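Long-range contact in hemolysin activator protein CdiB (Acinetobacter baumannii ACICU, PDB 6WIL), which probably exports its partner CdiA toxin across the outer membrane as the TpsB-type, Omp85-superfamily transporter of a contact-dependent growth inhibition system: residues A374-G385 with R413-T424. Sequence-based numbering, arbitrary orientation.
With C8E ((hydroxyethyloxy)tri(ethyloxy)octane), chain D.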
ATOM      1  N   ALA A 374      -1.567  -8.665 -12.790  1.00 55.08           N
ATOM      2  CA  ALA A 374      -1.971  -7.277 -12.633  1.00 56.99           C
ATOM      3  C   ALA A 374      -2.196  -6.956 -11.162  1.00 50.62           C
ATOM      4  O   ALA A 374      -2.694  -7.789 -10.398  1.00 47.27           O
ATOM      5  CB  ALA A 374      -3.240  -6.986 -13.433  1.00 55.35           C
ATOM      6  N   VAL A 375      -1.822  -5.742 -10.771  1.00 45.75           N
ATOM      7  CA  VAL A 375      -1.976  -5.264  -9.403  1.00 51.71           C
ATOM      8  C   VAL A 375      -2.835  -4.008  -9.433  1.00 45.49           C
ATOM      9  O   VAL A 375      -2.587  -3.100 -10.235  1.00 43.40           O
ATOM     10  CB  VAL A 375      -0.615  -4.980  -8.740  1.00 47.36           C
ATOM     11  CG1 VAL A 375      -0.795  -4.699  -7.255  1.00 45.21           C
ATOM     12  CG2 VAL A 375       0.340  -6.145  -8.959  1.00 44.73           C
ATOM     13  N   LEU A 376      -3.843  -3.962  -8.567  1.00 39.52           N
ATOM     14  CA  LEU A 376      -4.689  -2.786  -8.407  1.00 51.17           C
ATOM     15  C   LEU A 376      -4.730  -2.420  -6.933  1.00 60.19           C
ATOM     16  O   LEU A 376      -5.078  -3.259  -6.096  1.00 49.36           O
ATOM     17  CB  LEU A 376      -6.105  -3.037  -8.932  1.00 40.61           C
ATOM     18  CG  LEU A 376      -7.093  -1.889  -8.705  1.00 49.19           C
ATOM     19  CD1 LEU A 376      -6.834  -0.754  -9.682  1.00 47.64           C
ATOM     20  CD2 LEU A 376      -8.535  -2.371  -8.796  1.00 58.50           C
ATOM     21  N   ASP A 377      -4.373  -1.178  -6.614  1.00 50.28           N
ATOM     22  CA  ASP A 377      -4.396  -0.736  -5.230  1.00 54.72           C
ATOM     23  C   ASP A 377      -4.805   0.727  -5.164  1.00 50.94           C
ATOM     24  O   ASP A 377      -4.530   1.511  -6.076  1.00 56.15           O
ATOM     25  CB  ASP A 377      -3.039  -0.937  -4.546  1.00 43.27           C
ATOM     26  CG  ASP A 377      -1.948  -0.090  -5.155  1.00 55.06           C
ATOM     27  OD1 ASP A 377      -1.787   1.073  -4.729  1.00 78.30           O
ATOM     28  OD2 ASP A 377      -1.249  -0.587  -6.064  1.00 70.74           O
ATOM     29  N   GLY A 378      -5.462   1.083  -4.069  1.00 42.51           N
ATOM     30  CA  GLY A 378      -5.886   2.454  -3.881  1.00 51.97           C
ATOM     31  C   GLY A 378      -6.342   2.684  -2.460  1.00 49.55           C
ATOM     32  O   GLY A 378      -6.404   1.762  -1.640  1.00 46.85           O
ATOM     33  N   SER A 379      -6.664   3.941  -2.178  1.00 50.16           N
ATOM     34  CA  SER A 379      -7.113   4.325  -0.851  1.00 45.43           C
ATOM     35  C   SER A 379      -8.089   5.482  -0.974  1.00 46.37           C
ATOM     36  O   SER A 379      -8.137   6.179  -1.992  1.00 43.55           O
ATOM     37  CB  SER A 379      -5.938   4.714   0.053  1.00 44.09           C
ATOM     38  OG  SER A 379      -5.150   5.729  -0.546  1.00 61.94           O
ATOM     39  N   ILE A 380      -8.884   5.663   0.075  1.00 44.19           N
ATOM     40  CA  ILE A 380      -9.725   6.838   0.242  1.00 46.85           C
ATOM     41  C   ILE A 380      -9.550   7.322   1.673  1.00 35.89           C
ATOM     42  O   ILE A 380      -9.542   6.518   2.612  1.00 44.54           O
ATOM     43  CB  ILE A 380     -11.208   6.546  -0.066  1.00 53.43           C
ATOM     44  CG1 ILE A 380     -11.337   5.771  -1.377  1.00 60.77           C
ATOM     45  CG2 ILE A 380     -11.989   7.847  -0.165  1.00 53.59           C
ATOM     46  CD1 ILE A 380     -12.602   4.958  -1.485  1.00 61.91           C
ATOM     47  N   ASP A 381      -9.401   8.633   1.834  1.00 46.54           N
ATOM     48  CA  ASP A 381      -9.021   9.232   3.103  1.00 40.69           C
ATOM     49  C   ASP A 381      -9.973  10.368   3.448  1.00 49.52           C
ATOM     50  O   ASP A 381     -10.365  11.150   2.577  1.00 41.26           O
ATOM     51  CB  ASP A 381      -7.565   9.738   3.034  1.00 44.51           C
ATOM     52  CG  ASP A 381      -7.099  10.394   4.323  1.00 49.63           C
ATOM     53  OD1 ASP A 381      -7.397  11.590   4.525  1.00 45.27           O
ATOM     54  OD2 ASP A 381      -6.431   9.715   5.132  1.00 54.53           O
ATOM     55  N   TYR A 382     -10.353  10.439   4.723  1.00 42.02           N
ATOM     56  CA  TYR A 382     -11.145  11.537   5.260  1.00 37.54           C
ATOM     57  C   TYR A 382     -10.296  12.273   6.283  1.00 37.22           C
ATOM     58  O   TYR A 382      -9.808  11.662   7.240  1.00 38.02           O
ATOM     59  CB  TYR A 382     -12.439  11.034   5.901  1.00 46.83           C
ATOM     60  CG  TYR A 382     -13.329  12.138   6.433  1.00 52.92           C
ATOM     61  CD1 TYR A 382     -14.194  12.825   5.590  1.00 63.07           C
ATOM     62  CD2 TYR A 382     -13.308  12.494   7.776  1.00 48.36           C
ATOM     63  CE1 TYR A 382     -15.011  13.836   6.068  1.00 53.72           C
ATOM     64  CE2 TYR A 382     -14.124  13.500   8.263  1.00 57.55           C
ATOM     65  CZ  TYR A 382     -14.971  14.168   7.404  1.00 57.16           C
ATOM     66  OH  TYR A 382     -15.782  15.170   7.884  1.00 77.68           O
ATOM     67  N   ARG A 383     -10.123  13.575   6.086  1.00 47.04           N
ATOM     68  CA  ARG A 383      -9.277  14.384   6.950  1.00 42.57           C
ATOM     69  C   ARG A 383     -10.098  15.489   7.599  1.00 53.07           C
ATOM     70  O   ARG A 383     -11.013  16.043   6.981  1.00 52.99           O
ATOM     71  CB  ARG A 383      -8.104  14.984   6.163  1.00 39.87           C
ATOM     72  CG  ARG A 383      -7.013  15.570   7.038  1.00 38.18           C
ATOM     73  CD  ARG A 383      -6.943  17.071   6.899  1.00 53.57           C
ATOM     74  NE  ARG A 383      -6.005  17.487   5.862  1.00 69.84           N
ATOM     75  CZ  ARG A 383      -5.836  18.747   5.478  1.00 77.85           C
ATOM     76  NH1 ARG A 383      -6.551  19.712   6.041  1.00 78.49           N
ATOM     77  NH2 ARG A 383      -4.959  19.045   4.530  1.00 81.96           N
ATOM     78  N   ARG A 384      -9.767  15.788   8.853  1.00 45.54           N
ATOM     79  CA  ARG A 384     -10.362  16.883   9.608  1.00 58.62           C
ATOM     80  C   ARG A 384      -9.261  17.545  10.419  1.00 54.02           C
ATOM     81  O   ARG A 384      -8.510  16.855  11.112  1.00 53.91           O
ATOM     82  CB  ARG A 384     -11.475  16.381  10.535  1.00 56.87           C
ATOM     83  CG  ARG A 384     -12.833  16.263   9.871  1.00 62.49           C
ATOM     84  CD  ARG A 384     -13.665  17.502  10.124  1.00 65.51           C
ATOM     85  NE  ARG A 384     -13.804  17.759  11.553  1.00 68.31           N
ATOM     86  CZ  ARG A 384     -14.716  17.183  12.329  1.00 71.42           C
ATOM     87  NH1 ARG A 384     -15.577  16.315  11.813  1.00 61.16           N
ATOM     88  NH2 ARG A 384     -14.766  17.478  13.621  1.00 71.68           N
ATOM     89  N   GLY A 385      -9.166  18.864  10.337  1.00 53.28           N
ATOM     90  CA  GLY A 385      -8.065  19.575  10.963  1.00 69.96           C
ATOM     91  C   GLY A 385      -8.502  20.889  11.573  1.00 63.84           C
ATOM     92  O   GLY A 385      -9.415  21.557  11.082  1.00 59.03           O
ATOM     93  N   ARG A 413     -12.925  22.599  11.798  1.00 86.94           N
ATOM     94  CA  ARG A 413     -13.737  21.568  11.151  1.00 88.16           C
ATOM     95  C   ARG A 413     -13.667  21.689   9.629  1.00 87.40           C
ATOM     96  O   ARG A 413     -14.664  21.923   8.945  1.00 85.30           O
ATOM     97  CB  ARG A 413     -15.187  21.624  11.640  1.00 76.24           C
ATOM     98  CG  ARG A 413     -15.358  21.313  13.113  1.00 74.42           C
ATOM     99  CD  ARG A 413     -16.813  21.430  13.537  1.00 78.97           C
ATOM    100  NE  ARG A 413     -17.669  20.448  12.877  1.00 77.26           N
ATOM    101  CZ  ARG A 413     -17.996  19.270  13.401  1.00 73.74           C
ATOM    102  NH1 ARG A 413     -18.786  18.438  12.733  1.00 59.10           N
ATOM    103  NH2 ARG A 413     -17.537  18.926  14.596  1.00 62.81           N
ATOM    104  N   ALA A 414     -12.449  21.527   9.106  1.00 82.15           N
ATOM    105  CA  ALA A 414     -12.208  21.587   7.671  1.00 79.03           C
ATOM    106  C   ALA A 414     -12.123  20.169   7.122  1.00 69.68           C
ATOM    107  O   ALA A 414     -11.083  19.510   7.280  1.00 70.99           O
ATOM    108  CB  ALA A 414     -10.923  22.364   7.369  1.00 60.13           C
ATOM    109  N   PRO A 415     -13.176  19.650   6.479  1.00 63.38           N
ATOM    110  CA  PRO A 415     -13.134  18.266   5.986  1.00 65.62           C
ATOM    111  C   PRO A 415     -12.547  18.158   4.588  1.00 59.70           C
ATOM    112  O   PRO A 415     -12.936  18.898   3.680  1.00 75.37           O
ATOM    113  CB  PRO A 415     -14.609  17.854   6.007  1.00 58.55           C
ATOM    114  CG  PRO A 415     -15.335  19.132   5.708  1.00 78.75           C
ATOM    115  CD  PRO A 415     -14.500  20.265   6.275  1.00 67.62           C
ATOM    116  N   LEU A 416     -11.608  17.235   4.404  1.00 54.74           N
ATOM    117  CA  LEU A 416     -10.981  17.004   3.112  1.00 53.00           C
ATOM    118  C   LEU A 416     -11.109  15.535   2.747  1.00 55.28           C
ATOM    119  O   LEU A 416     -10.809  14.657   3.563  1.00 54.48           O
ATOM    120  CB  LEU A 416      -9.507  17.416   3.126  1.00 48.87           C
ATOM    121  CG  LEU A 416      -8.857  17.434   1.741  1.00 57.46           C
ATOM    122  CD1 LEU A 416      -9.503  18.507   0.886  1.00 52.05           C
ATOM    123  CD2 LEU A 416      -7.354  17.637   1.828  1.00 47.41           C
ATOM    124  N   TRP A 417     -11.563  15.275   1.526  1.00 53.17           N
ATOM    125  CA  TRP A 417     -11.646  13.927   0.985  1.00 39.69           C
ATOM    126  C   TRP A 417     -10.486  13.705   0.028  1.00 47.52           C
ATOM    127  O   TRP A 417     -10.261  14.511  -0.879  1.00 52.58           O
ATOM    128  CB  TRP A 417     -12.977  13.703   0.266  1.00 58.11           C
ATOM    129  CG  TRP A 417     -14.131  13.567   1.196  1.00 59.21           C
ATOM    130  CD1 TRP A 417     -14.901  14.571   1.700  1.00 53.98           C
ATOM    131  CD2 TRP A 417     -14.647  12.349   1.743  1.00 70.90           C
ATOM    132  NE1 TRP A 417     -15.868  14.055   2.528  1.00 61.29           N
ATOM    133  CE2 TRP A 417     -15.736  12.692   2.569  1.00 63.23           C
ATOM    134  CE3 TRP A 417     -14.298  11.002   1.612  1.00 75.48           C
ATOM    135  CZ2 TRP A 417     -16.474  11.738   3.264  1.00 59.49           C
ATOM    136  CZ3 TRP A 417     -15.034  10.055   2.301  1.00 65.04           C
ATOM    137  CH2 TRP A 417     -16.109  10.428   3.117  1.00 67.43           C
ATOM    138  N   SER A 418      -9.750  12.620   0.237  1.00 56.38           N
ATOM    139  CA  SER A 418      -8.625  12.270  -0.613  1.00 46.02           C
ATOM    140  C   SER A 418      -8.789  10.840  -1.098  1.00 52.64           C
ATOM    141  O   SER A 418      -9.323   9.982  -0.389  1.00 47.84           O
ATOM    142  CB  SER A 418      -7.291  12.425   0.125  1.00 30.20           C
ATOM    143  OG  SER A 418      -7.005  13.792   0.359  1.00 55.31           O
ATOM    144  N   ALA A 419      -8.328  10.592  -2.318  1.00 46.58           N
ATOM    145  CA  ALA A 419      -8.462   9.274  -2.914  1.00 43.58           C
ATOM    146  C   ALA A 419      -7.250   8.992  -3.786  1.00 49.32           C
ATOM    147  O   ALA A 419      -6.590   9.910  -4.282  1.00 44.46           O
ATOM    148  CB  ALA A 419      -9.753   9.156  -3.726  1.00 45.96           C
ATOM    149  N   ASP A 420      -6.969   7.705  -3.964  1.00 47.60           N
ATOM    150  CA  ASP A 420      -5.804   7.252  -4.704  1.00 47.89           C
ATOM    151  C   ASP A 420      -6.146   5.965  -5.429  1.00 47.02           C
ATOM    152  O   ASP A 420      -6.910   5.138  -4.929  1.00 39.28           O
ATOM    153  CB  ASP A 420      -4.609   7.018  -3.780  1.00 56.56           C
ATOM    154  CG  ASP A 420      -3.908   8.296  -3.420  1.00 68.60           C
ATOM    155  OD1 ASP A 420      -3.316   8.901  -4.334  1.00 81.16           O
ATOM    156  OD2 ASP A 420      -3.972   8.706  -2.240  1.00 80.37           O
ATOM    157  N   LEU A 421      -5.566   5.803  -6.612  1.00 40.86           N
ATOM    158  CA  LEU A 421      -5.763   4.582  -7.378  1.00 47.60           C
ATOM    159  C   LEU A 421      -4.529   4.338  -8.227  1.00 49.15           C
ATOM    160  O   LEU A 421      -4.033   5.259  -8.881  1.00 44.83           O
ATOM    161  CB  LEU A 421      -7.012   4.677  -8.257  1.00 42.51           C
ATOM    162  CG  LEU A 421      -7.558   3.349  -8.774  1.00 51.28           C
ATOM    163  CD1 LEU A 421      -9.073   3.407  -8.839  1.00 50.85           C
ATOM    164  CD2 LEU A 421      -6.976   3.021 -10.139  1.00 55.94           C
ATOM    165  N   ARG A 422      -4.036   3.102  -8.207  1.00 45.31           N
ATOM    166  CA  ARG A 422      -2.911   2.712  -9.041  1.00 40.25           C
ATOM    167  C   ARG A 422      -3.203   1.364  -9.679  1.00 42.24           C
ATOM    168  O   ARG A 422      -3.821   0.494  -9.056  1.00 38.70           O
ATOM    169  CB  ARG A 422      -1.606   2.650  -8.238  1.00 48.70           C
ATOM    170  CG  ARG A 422      -1.158   3.993  -7.682  1.00 55.25           C
ATOM    171  CD  ARG A 422       0.242   3.906  -7.106  1.00 65.61           C
ATOM    172  NE  ARG A 422       0.336   2.881  -6.071  1.00 70.41           N
ATOM    173  CZ  ARG A 422       1.474   2.493  -5.503  1.00 68.24           C
ATOM    174  NH1 ARG A 422       2.623   3.044  -5.870  1.00 51.34           N
ATOM    175  NH2 ARG A 422       1.461   1.551  -4.568  1.00 61.15           N
ATOM    176  N   TYR A 423      -2.763   1.201 -10.924  1.00 38.58           N
ATOM    177  CA  TYR A 423      -2.961  -0.044 -11.656  1.00 35.55           C
ATOM    178  C   TYR A 423      -1.715  -0.357 -12.470  1.00 41.37           C
ATOM    179  O   TYR A 423      -1.166   0.525 -13.138  1.00 37.84           O
ATOM    180  CB  TYR A 423      -4.187   0.041 -12.571  1.00 43.38           C
ATOM    181  CG  TYR A 423      -4.458  -1.218 -13.360  1.00 41.44           C
ATOM    182  CD1 TYR A 423      -5.018  -2.335 -12.754  1.00 39.17           C
ATOM    183  CD2 TYR A 423      -4.167  -1.288 -14.717  1.00 49.90           C
ATOM    184  CE1 TYR A 423      -5.273  -3.484 -13.473  1.00 44.28           C
ATOM    185  CE2 TYR A 423      -4.418  -2.437 -15.444  1.00 47.41           C
ATOM    186  CZ  TYR A 423      -4.971  -3.530 -14.817  1.00 43.31           C
ATOM    187  OH  TYR A 423      -5.227  -4.679 -15.531  1.00 47.55           O
ATOM    188  N   THR A 424      -1.281  -1.615 -12.415  1.00 41.49           N
ATOM    189  CA  THR A 424      -0.104  -2.089 -13.126  1.00 40.82           C
ATOM    190  C   THR A 424      -0.417  -3.439 -13.748  1.00 43.88           C
ATOM    191  O   THR A 424      -1.036  -4.292 -13.108  1.00 39.34           O
ATOM    192  CB  THR A 424       1.106  -2.215 -12.181  1.00 39.68           C
ATOM    193  OG1 THR A 424       1.655  -0.920 -11.926  1.00 53.31           O
ATOM    194  CG2 THR A 424       2.185  -3.105 -12.777  1.00 50.30           C
TER
HETATM  195  C1  C8E D 603     -16.177   9.993  -1.568  1.00 84.31           C
HETATM  196  C2  C8E D 603     -15.097  10.957  -2.055  1.00 88.55           C
HETATM  197  C3  C8E D 603     -13.795  10.199  -2.309  1.00 74.36           C
HETATM  198  C4  C8E D 603     -12.741  11.163  -2.849  1.00 72.17           C
HETATM  199  C5  C8E D 603     -13.117  11.592  -4.265  1.00 75.80           C
HETATM  200  C6  C8E D 603     -12.177  12.708  -4.711  1.00 61.01           C
HETATM  201  C7  C8E D 603     -11.989  12.634  -6.223  1.00 68.29           C
HETATM  202  C8  C8E D 603     -12.986  13.563  -6.912  1.00 62.97           C
HETATM  203  O9  C8E D 603     -12.270  14.519  -7.640  1.00 81.31           O
HETATM  204  C10 C8E D 603     -13.063  15.460  -8.309  1.00 70.83           C
HETATM  205  C11 C8E D 603     -12.177  16.590  -8.828  1.00 60.35           C
HETATM  206  O12 C8E D 603     -12.506  16.872 -10.159  1.00 68.92           O
HETATM  207  C13 C8E D 603     -11.931  18.049 -10.655  1.00 64.35           C
HETATM  208  C14 C8E D 603     -12.383  18.277 -12.097  1.00 65.75           C
HETATM  209  O15 C8E D 603     -12.729  17.057 -12.694  1.00 71.16           O
HETATM  210  C16 C8E D 603     -13.032  17.158 -14.057  1.00 59.84           C
HETATM  211  C17 C8E D 603     -12.891  15.791 -14.732  1.00 68.09           C
HETATM  212  O18 C8E D 603     -13.866  14.908 -14.250  1.00 68.84           O
HETATM  213  C19 C8E D 603     -14.022  13.753 -15.025  1.00 76.24           C
HETATM  214  C20 C8E D 603     -13.759  12.510 -14.173  1.00 66.23           C
HETATM  215  O21 C8E D 603     -14.606  12.506 -13.057  1.00 65.80           O
HETATM  216  O   HOH W   1      -8.083  13.672   3.108  1.00 45.70           O
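Two neighbouring antiparallel strands of the 16-stranded transmembrane β-barrel, 374-385 and 414-424, pair from Val375 with Thr424 to Arg383 with Leu416 through ten backbone hydrogen bonds. One face carries Leu376, Ile380, Tyr382, Trp417, Ala419, Leu421 and Tyr423, with a detergent's octyl tail against Ile380, Trp417 and Ala419, consistent with the lipid-facing outside of the barrel; the other carries charged and hydroxyl groups, as expected of the pore side. On the apolar face the edge of Tyr382 meets the indole of Trp417 in a T-shaped stack, ring planes 69° apart, with Tyr382 CD1 3.4 Å from Trp417 CE2. Over the opposite face of the indole, toward its rim, lies C1 at the end of the octyl tail, 3.8 Å from Trp417 CE3. Tyr382 OH lies 3.5 Å from Pro415 CB. Near the other end, Leu376 CD1 touches both Leu421 CD2 at 3.8 Å and the ring of Tyr423. On the polar face Arg422 grips one oxygen with two nitrogens: NE donates to the syn lone pair of Asp377 OD1 at 3.1 Å, while NH2 makes a longer, more bent bond to Asp377 OD1 at 3.3 Å, from above the carboxylate plane. With CG of Asp377 between its backbone N and carbonyl carbon (chi1 65°), the carboxylate leans across to strand 414-424, its plane 80° from the guanidinium. A water lies 2.6 Å from Asp381 OD1 and 2.9 Å from Leu416 O and also bonds Ser418 OG; Asn362 and Tyr334 further hold the Asp381 carboxylate. Salt bridges run from Arg422 to Asp27, the last residue of helix 8-27, from Asp420 to Arg441, and from Arg383 to Asp453. Strand 349-371 flanks 374-385 through backbone bonds such as Ile380 with Val365; strand 432-444 borders 414-424, where Ala419 touches Trp440.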